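Local coordinates for protein delta toxin (Clostridium perfringens, PDB 2YGT) that is a haemolytic beta-pore-forming toxin of the aerolysin family that probably assembles into pores in the membranes of target cells, at residues A[50-55]-A[281-286]; A[104-109]-A[231-236]. One frame throughout, in Å; residues are numbered along the deposited sequence.

Contact 1: residues A[50-55]-A[281-286]; sequences ASFVDD and LDWEKH. With ZN (zinc ion), chain B.
The ring of Phe-52 fills the buried end of this contact, wedged among Leu-281, Trp-283 and the backbone of His-286. His-286 CA lies over one face of the phenyl ring, 3.6 Å from its centroid, a CH-pi contact close to the ring normal. Phe-52 CE1 touches His-286 C, while CE2 points over one face of the Trp-283 indole, the two planes 83° apart in an edge-to-face pair. CZ meets Leu-281 CG at 4.3 Å. The first torsion of Phe-52 (chi1 -65°) sets CG anti to the carbonyl carbon, and the ring projects from strand 45-54 toward the chain that leaves strand 263-282. That chain turns on an Asx motif: Asp-282 OD1 accepts from Glu-284 N and, at 3.0 Å, from Lys-285 N, the latter above the carboxylate plane. OD2 takes a salt bridge from Lys-285 NZ. The contact thereby joins the sheet that holds strand 45-54 to the one that holds strand 263-282, and the turn brings His-286 to Asp-54. Here the contact is looser and partly open to solvent, and a zinc ion does the joining: Asp-54 OD1 binds it at 2.2 Å and His-286 NE2 at 2.3 Å. The two side chains reach tip to tip, carboxylate and imidazole planes 61° apart. Glu-284 O sits over the centre of one imidazole face; the ring also stacks with Tyr-32.

Contact 2: residues A[104-109]-A[231-236]; sequences SSVKIV and VVLTAP
Lys-107 and Thr-234 form an antiparallel hydrogen-bonded pair, Lys-107 N giving to Thr-234 O at 3.0 Å and Thr-234 N to Lys-107 O at 2.8 Å; Val-109 N then bonds to Val-232 O, and the short strand segments run at 132° to each other. Ile-108 and Leu-233 make the non-hydrogen-bonded pair between, with Ile-108 CG1 near Leu-233 CG and CG2 against Val-231 CB. Val-106 spreads its two methyls: CG1, anti to the backbone N (chi1 177°), meets Leu-233 CD2 at 4.0 Å, and CG2 meets Ala-235 CB. On the face of the sheet that carries Lys-107 and Thr-234, Thr-234 crosses Val-109 at about a right angle. Its OG1 touches Val-109 CG1 at 3.5 Å, and its CG2 lies against both valine methyls. The same hydroxyl shares a water with Ser-105 O, which accepts from that water, so the bridge carries the polar link past the last direct backbone bond. Beyond it Ser-105 OG comes against Pro-236 CG at the partly exposed end. Strand 107-112 is an edge strand of its seven-stranded antiparallel sheet within this chain, and strand 224-235 separates it from strand 61-72, where Ile-65 receives Val-231 and Leu-233. Ile-108 packs on Leu-97 of strand 84-99, and Val-106 and Leu-233 reach Ser-242 and Ile-244 of strand 241-259.

How the contacts relate
Contacts 1 and 2 lie with their centres 12 Å apart, and contact 2 is nested in sequence within the loop that contact 1 closes. Trp-283 connects them directly: its CH2 packs 3.8 Å from Ala-235 CB, and its CZ2 lies 4.2 Å from Val-106 CG1. The indole NE1 bonds to Ser-242 OG, whose residue also touches Val-106. Both contacts reach the same seven-stranded sheet, with strand 61-72 lying between strands 45-54 and 224-235. Contact 1 holds zinc ligands itself. Contact 2 lies near a second zinc site, not occupied by this chain in the model: the side chain of Val-232 is about 4 Å from that of Asp-110, and the side chain of Ile-108 about 6 Å from that of Asp-166.

Contact 1: residues A[50-55]-A[281-286]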
ATOM      1  N   ALA A  50      -6.911   6.328  11.936  1.00 16.58           N
ATOM      2  CA  ALA A  50      -8.286   5.895  12.121  1.00 16.65           C
ATOM      3  C   ALA A  50      -9.214   7.091  12.312  1.00 21.21           C
ATOM      4  O   ALA A  50      -8.950   7.976  13.124  1.00 19.21           O
ATOM      5  CB  ALA A  50      -8.388   4.948  13.305  1.00 16.83           C
ATOM      6  N   SER A  51     -10.301   7.115  11.550  1.00 16.76           N
ATOM      7  CA  SER A  51     -11.331   8.122  11.740  1.00 20.08           C
ATOM      8  C   SER A  51     -12.601   7.462  12.245  1.00 18.83           C
ATOM      9  O   SER A  51     -13.349   6.871  11.465  1.00 18.41           O
ATOM     10  CB  SER A  51     -11.613   8.868  10.438  1.00 18.74           C
ATOM     11  OG  SER A  51     -10.543   9.731  10.113  1.00 32.01           O
ATOM     12  N   PHE A  52     -12.826   7.551  13.552  1.00 17.36           N
ATOM     13  CA  PHE A  52     -14.032   7.013  14.168  1.00 17.65           C
ATOM     14  C   PHE A  52     -15.201   7.957  13.924  1.00 25.83           C
ATOM     15  O   PHE A  52     -15.179   9.113  14.349  1.00 17.91           O
ATOM     16  CB  PHE A  52     -13.835   6.824  15.677  1.00 17.90           C
ATOM     17  CG  PHE A  52     -12.794   5.800  16.037  1.00 17.83           C
ATOM     18  CD1 PHE A  52     -11.458   6.156  16.135  1.00 17.66           C
ATOM     19  CD2 PHE A  52     -13.151   4.485  16.294  1.00 18.01           C
ATOM     20  CE1 PHE A  52     -10.496   5.220  16.469  1.00 17.65           C
ATOM     21  CE2 PHE A  52     -12.194   3.544  16.631  1.00 18.01           C
ATOM     22  CZ  PHE A  52     -10.863   3.912  16.716  1.00 17.82           C
ATOM     23  N   VAL A  53     -16.225   7.472  13.235  1.00 19.52           N
ATOM     24  CA  VAL A  53     -17.403   8.286  12.993  1.00 22.72           C
ATOM     25  C   VAL A  53     -18.491   7.973  14.009  1.00 21.31           C
ATOM     26  O   VAL A  53     -18.847   6.813  14.207  1.00 20.75           O
ATOM     27  CB  VAL A  53     -17.965   8.076  11.578  1.00 24.09           C
ATOM     28  CG1 VAL A  53     -19.210   8.925  11.380  1.00 18.50           C
ATOM     29  CG2 VAL A  53     -16.911   8.406  10.529  1.00 17.79           C
ATOM     30  N   ASP A  54     -19.000   9.015  14.662  1.00 24.17           N
ATOM     31  CA  ASP A  54     -20.158   8.886  15.540  1.00 22.74           C
ATOM     32  C   ASP A  54     -21.393   9.466  14.865  1.00 22.41           C
ATOM     33  O   ASP A  54     -21.542  10.682  14.741  1.00 23.90           O
ATOM     34  CB  ASP A  54     -19.904   9.546  16.898  1.00 23.04           C
ATOM     35  CG  ASP A  54     -19.100   8.661  17.823  1.00 27.41           C
ATOM     36  OD1 ASP A  54     -18.656   7.594  17.356  1.00 24.34           O
ATOM     37  OD2 ASP A  54     -18.915   9.023  19.005  1.00 39.17           O
ATOM     38  N   ASP A  55     -22.272   8.574  14.427  1.00 20.92           N
ATOM     39  CA  ASP A  55     -23.434   8.946  13.639  1.00 22.31           C
ATOM     40  C   ASP A  55     -24.667   8.265  14.219  1.00 25.05           C
ATOM     41  O   ASP A  55     -24.934   7.098  13.936  1.00 22.18           O
ATOM     42  CB  ASP A  55     -23.218   8.527  12.181  1.00 21.15           C
ATOM     43  CG  ASP A  55     -24.403   8.844  11.297  1.00 25.56           C
ATOM     44  OD1 ASP A  55     -25.411   9.365  11.815  1.00 26.86           O
ATOM     45  OD2 ASP A  55     -24.327   8.572  10.080  1.00 29.99           O
ATOM     46  N   LEU A 281      -8.365  -1.505  18.168  1.00 21.70           N
ATOM     47  CA  LEU A 281      -9.276  -0.375  18.062  1.00 21.66           C
ATOM     48  C   LEU A 281     -10.166  -0.289  19.296  1.00 24.61           C
ATOM     49  O   LEU A 281     -10.876  -1.237  19.634  1.00 24.94           O
ATOM     50  CB  LEU A 281     -10.145  -0.485  16.807  1.00 27.64           C
ATOM     51  CG  LEU A 281      -9.547  -0.040  15.471  1.00 23.44           C
ATOM     52  CD1 LEU A 281      -8.481  -1.014  14.999  1.00 25.39           C
ATOM     53  CD2 LEU A 281     -10.642   0.090  14.429  1.00 22.20           C
ATOM     54  N   ASP A 282     -10.112   0.849  19.973  1.00 21.63           N
ATOM     55  CA  ASP A 282     -11.039   1.120  21.057  1.00 22.33           C
ATOM     56  C   ASP A 282     -12.132   2.040  20.520  1.00 21.72           C
ATOM     57  O   ASP A 282     -11.912   3.234  20.321  1.00 20.86           O
ATOM     58  CB  ASP A 282     -10.311   1.752  22.245  1.00 22.52           C
ATOM     59  CG  ASP A 282     -11.143   1.739  23.511  1.00 29.69           C
ATOM     60  OD1 ASP A 282     -12.361   2.006  23.426  1.00 23.61           O
ATOM     61  OD2 ASP A 282     -10.580   1.462  24.591  1.00 29.32           O
ATOM     62  N   TRP A 283     -13.304   1.468  20.266  1.00 22.21           N
ATOM     63  CA  TRP A 283     -14.403   2.208  19.655  1.00 21.72           C
ATOM     64  C   TRP A 283     -15.083   3.166  20.631  1.00 40.04           C
ATOM     65  O   TRP A 283     -15.852   4.033  20.220  1.00 21.45           O
ATOM     66  CB  TRP A 283     -15.436   1.246  19.066  1.00 22.25           C
ATOM     67  CG  TRP A 283     -14.899   0.372  17.972  1.00 22.81           C
ATOM     68  CD1 TRP A 283     -13.986  -0.635  18.099  1.00 22.42           C
ATOM     69  CD2 TRP A 283     -15.257   0.412  16.586  1.00 21.31           C
ATOM     70  NE1 TRP A 283     -13.750  -1.221  16.877  1.00 22.04           N
ATOM     71  CE2 TRP A 283     -14.520  -0.593  15.930  1.00 21.36           C
ATOM     72  CE3 TRP A 283     -16.131   1.206  15.833  1.00 20.70           C
ATOM     73  CZ2 TRP A 283     -14.624  -0.826  14.562  1.00 21.04           C
ATOM     74  CZ3 TRP A 283     -16.236   0.972  14.471  1.00 20.18           C
ATOM     75  CH2 TRP A 283     -15.488  -0.034  13.851  1.00 20.24           C
ATOM     76  N   GLU A 284     -14.807   3.007  21.921  1.00 22.74           N
ATOM     77  CA  GLU A 284     -15.370   3.908  22.923  1.00 29.35           C
ATOM     78  C   GLU A 284     -14.484   5.131  23.093  1.00 27.15           C
ATOM     79  O   GLU A 284     -14.965   6.264  23.091  1.00 31.09           O
ATOM     80  CB  GLU A 284     -15.549   3.203  24.268  1.00 26.52           C
ATOM     81  CG  GLU A 284     -16.846   2.417  24.407  1.00 30.63           C
ATOM     82  CD  GLU A 284     -17.025   1.827  25.801  1.00 42.36           C
ATOM     83  OE1 GLU A 284     -16.056   1.848  26.591  1.00 41.10           O
ATOM     84  OE2 GLU A 284     -18.136   1.340  26.106  1.00 47.35           O
ATOM     85  N   LYS A 285     -13.184   4.895  23.231  1.00 22.05           N
ATOM     86  CA  LYS A 285     -12.231   5.977  23.434  1.00 25.67           C
ATOM     87  C   LYS A 285     -11.748   6.573  22.115  1.00 20.09           C
ATOM     88  O   LYS A 285     -11.004   7.552  22.110  1.00 24.32           O
ATOM     89  CB  LYS A 285     -11.031   5.486  24.248  1.00 30.95           C
ATOM     90  CG  LYS A 285     -11.385   4.922  25.615  1.00 23.14           C
ATOM     91  CD  LYS A 285     -10.143   4.406  26.331  1.00 24.15           C
ATOM     92  CE  LYS A 285     -10.503   3.692  27.626  1.00 25.03           C
ATOM     93  NZ  LYS A 285     -11.323   2.474  27.376  1.00 44.84           N
ATOM     94  N   HIS A 286     -12.177   5.982  21.002  1.00 19.83           N
ATOM     95  CA  HIS A 286     -11.746   6.422  19.675  1.00 18.72           C
ATOM     96  C   HIS A 286     -10.226   6.405  19.526  1.00 18.29           C
ATOM     97  O   HIS A 286      -9.623   7.403  19.134  1.00 17.44           O
ATOM     98  CB  HIS A 286     -12.264   7.831  19.367  1.00 17.98           C
ATOM     99  CG  HIS A 286     -13.729   8.007  19.616  1.00 28.60           C
ATOM    100  ND1 HIS A 286     -14.222   8.936  20.507  1.00 23.89           N
ATOM    101  CD2 HIS A 286     -14.806   7.377  19.094  1.00 18.74           C
ATOM    102  CE1 HIS A 286     -15.541   8.873  20.520  1.00 24.78           C
ATOM    103  NE2 HIS A 286     -15.921   7.934  19.672  1.00 27.25           N
TER
HETATM  104 ZN    ZN B1291     -17.654   6.569  19.062  1.00 38.61          ZN

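Contact 2: residues A[104-109]-A[231-236]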
ATOM      1  N   SER A 104     -17.074 -11.041  16.434  1.00 28.70           N
ATOM      2  CA  SER A 104     -17.856 -10.021  17.120  1.00 23.19           C
ATOM      3  C   SER A 104     -18.630  -9.186  16.107  1.00 24.32           C
ATOM      4  O   SER A 104     -19.087  -8.084  16.412  1.00 22.67           O
ATOM      5  CB  SER A 104     -16.948  -9.121  17.957  1.00 27.54           C
ATOM      6  OG  SER A 104     -16.206  -9.878  18.896  1.00 31.14           O
ATOM      7  N   SER A 105     -18.767  -9.728  14.901  1.00 22.83           N
ATOM      8  CA  SER A 105     -19.458  -9.064  13.799  1.00 29.82           C
ATOM      9  C   SER A 105     -18.913  -7.663  13.476  1.00 29.41           C
ATOM     10  O   SER A 105     -19.662  -6.768  13.075  1.00 33.60           O
ATOM     11  CB  SER A 105     -20.972  -9.039  14.028  1.00 24.61           C
ATOM     12  OG  SER A 105     -21.298  -8.478  15.281  1.00 35.67           O
ATOM     13  N   VAL A 106     -17.608  -7.486  13.653  1.00 25.59           N
ATOM     14  CA  VAL A 106     -16.910  -6.329  13.111  1.00 20.44           C
ATOM     15  C   VAL A 106     -16.543  -6.684  11.680  1.00 20.16           C
ATOM     16  O   VAL A 106     -16.029  -7.770  11.428  1.00 20.30           O
ATOM     17  CB  VAL A 106     -15.634  -6.017  13.909  1.00 20.82           C
ATOM     18  CG1 VAL A 106     -14.869  -4.854  13.275  1.00 19.37           C
ATOM     19  CG2 VAL A 106     -15.980  -5.721  15.357  1.00 20.43           C
ATOM     20  N   LYS A 107     -16.815  -5.783  10.742  1.00 19.82           N
ATOM     21  CA  LYS A 107     -16.638  -6.099   9.329  1.00 21.48           C
ATOM     22  C   LYS A 107     -15.877  -5.040   8.539  1.00 25.90           C
ATOM     23  O   LYS A 107     -16.047  -3.841   8.758  1.00 30.87           O
ATOM     24  CB  LYS A 107     -17.996  -6.316   8.659  1.00 20.15           C
ATOM     25  CG  LYS A 107     -18.786  -7.499   9.178  1.00 26.69           C
ATOM     26  CD  LYS A 107     -20.209  -7.468   8.649  1.00 29.77           C
ATOM     27  CE  LYS A 107     -21.039  -8.615   9.203  1.00 38.62           C
ATOM     28  NZ  LYS A 107     -22.453  -8.547   8.732  1.00 42.18           N
ATOM     29  N   ILE A 108     -15.043  -5.499   7.611  1.00 27.55           N
ATOM     30  CA  ILE A 108     -14.519  -4.633   6.565  1.00 26.26           C
ATOM     31  C   ILE A 108     -15.584  -4.566   5.478  1.00 19.63           C
ATOM     32  O   ILE A 108     -15.872  -5.571   4.833  1.00 22.93           O
ATOM     33  CB  ILE A 108     -13.222  -5.192   5.954  1.00 21.63           C
ATOM     34  CG1 ILE A 108     -12.168  -5.426   7.041  1.00 20.48           C
ATOM     35  CG2 ILE A 108     -12.689  -4.252   4.882  1.00 17.65           C
ATOM     36  CD1 ILE A 108     -10.854  -5.973   6.514  1.00 17.68           C
ATOM     37  N   VAL A 109     -16.184  -3.399   5.282  1.00 18.50           N
ATOM     38  CA  VAL A 109     -17.290  -3.292   4.334  1.00 22.55           C
ATOM     39  C   VAL A 109     -16.912  -2.625   3.011  1.00 21.21           C
ATOM     40  O   VAL A 109     -17.698  -2.624   2.063  1.00 20.11           O
ATOM     41  CB  VAL A 109     -18.511  -2.586   4.959  1.00 25.67           C
ATOM     42  CG1 VAL A 109     -19.006  -3.371   6.169  1.00 19.54           C
ATOM     43  CG2 VAL A 109     -18.161  -1.155   5.336  1.00 18.72           C
ATOM     44  N   VAL A 231      -9.349   1.149   4.305  1.00 14.90           N
ATOM     45  CA  VAL A 231     -10.464   0.255   4.596  1.00 15.07           C
ATOM     46  C   VAL A 231     -11.544   0.958   5.407  1.00 15.77           C
ATOM     47  O   VAL A 231     -11.305   1.994   6.025  1.00 15.22           O
ATOM     48  CB  VAL A 231     -10.019  -0.993   5.389  1.00 23.26           C
ATOM     49  CG1 VAL A 231      -8.901  -1.740   4.665  1.00 15.33           C
ATOM     50  CG2 VAL A 231      -9.605  -0.600   6.799  1.00 19.61           C
ATOM     51  N   VAL A 232     -12.738   0.380   5.398  1.00 15.36           N
ATOM     52  CA  VAL A 232     -13.826   0.862   6.229  1.00 15.57           C
ATOM     53  C   VAL A 232     -14.324  -0.294   7.080  1.00 15.97           C
ATOM     54  O   VAL A 232     -14.664  -1.354   6.556  1.00 22.34           O
ATOM     55  CB  VAL A 232     -15.004   1.402   5.387  1.00 15.51           C
ATOM     56  CG1 VAL A 232     -16.082   1.969   6.298  1.00 15.76           C
ATOM     57  CG2 VAL A 232     -14.529   2.458   4.404  1.00 15.23           C
ATOM     58  N   LEU A 233     -14.346  -0.097   8.394  1.00 16.24           N
ATOM     59  CA  LEU A 233     -14.872  -1.111   9.301  1.00 17.06           C
ATOM     60  C   LEU A 233     -16.201  -0.683   9.912  1.00 16.98           C
ATOM     61  O   LEU A 233     -16.410   0.492  10.214  1.00 16.84           O
ATOM     62  CB  LEU A 233     -13.875  -1.416  10.423  1.00 24.11           C
ATOM     63  CG  LEU A 233     -12.677  -2.322  10.125  1.00 26.99           C
ATOM     64  CD1 LEU A 233     -11.687  -1.617   9.226  1.00 33.64           C
ATOM     65  CD2 LEU A 233     -12.008  -2.732  11.423  1.00 28.86           C
ATOM     66  N   THR A 234     -17.098  -1.647  10.085  1.00 22.07           N
ATOM     67  CA  THR A 234     -18.320  -1.414  10.841  1.00 17.75           C
ATOM     68  C   THR A 234     -18.337  -2.301  12.077  1.00 22.14           C
ATOM     69  O   THR A 234     -17.638  -3.315  12.143  1.00 23.71           O
ATOM     70  CB  THR A 234     -19.588  -1.687  10.005  1.00 17.86           C
ATOM     71  OG1 THR A 234     -19.594  -3.051   9.562  1.00 18.15           O
ATOM     72  CG2 THR A 234     -19.656  -0.751   8.801  1.00 17.51           C
ATOM     73  N   ALA A 235     -19.138  -1.914  13.060  1.00 18.74           N
ATOM     74  CA  ALA A 235     -19.254  -2.683  14.287  1.00 30.96           C
ATOM     75  C   ALA A 235     -20.597  -2.398  14.946  1.00 30.56           C
ATOM     76  O   ALA A 235     -21.080  -1.265  14.902  1.00 22.75           O
ATOM     77  CB  ALA A 235     -18.105  -2.345  15.233  1.00 19.52           C
ATOM     78  N   PRO A 236     -21.216  -3.431  15.542  1.00 27.31           N
ATOM     79  CA  PRO A 236     -22.475  -3.262  16.275  1.00 24.44           C
ATOM     80  C   PRO A 236     -22.357  -2.124  17.280  1.00 32.94           C
ATOM     81  O   PRO A 236     -21.282  -1.915  17.841  1.00 20.99           O
ATOM     82  CB  PRO A 236     -22.643  -4.602  16.992  1.00 22.00           C
ATOM     83  CG  PRO A 236     -21.933  -5.577  16.114  1.00 24.72           C
ATOM     84  CD  PRO A 236     -20.757  -4.829  15.546  1.00 24.00           C
TER
HETATM   85  O   HOH W   1     -20.870  -4.499  11.775  1.00 32.30           O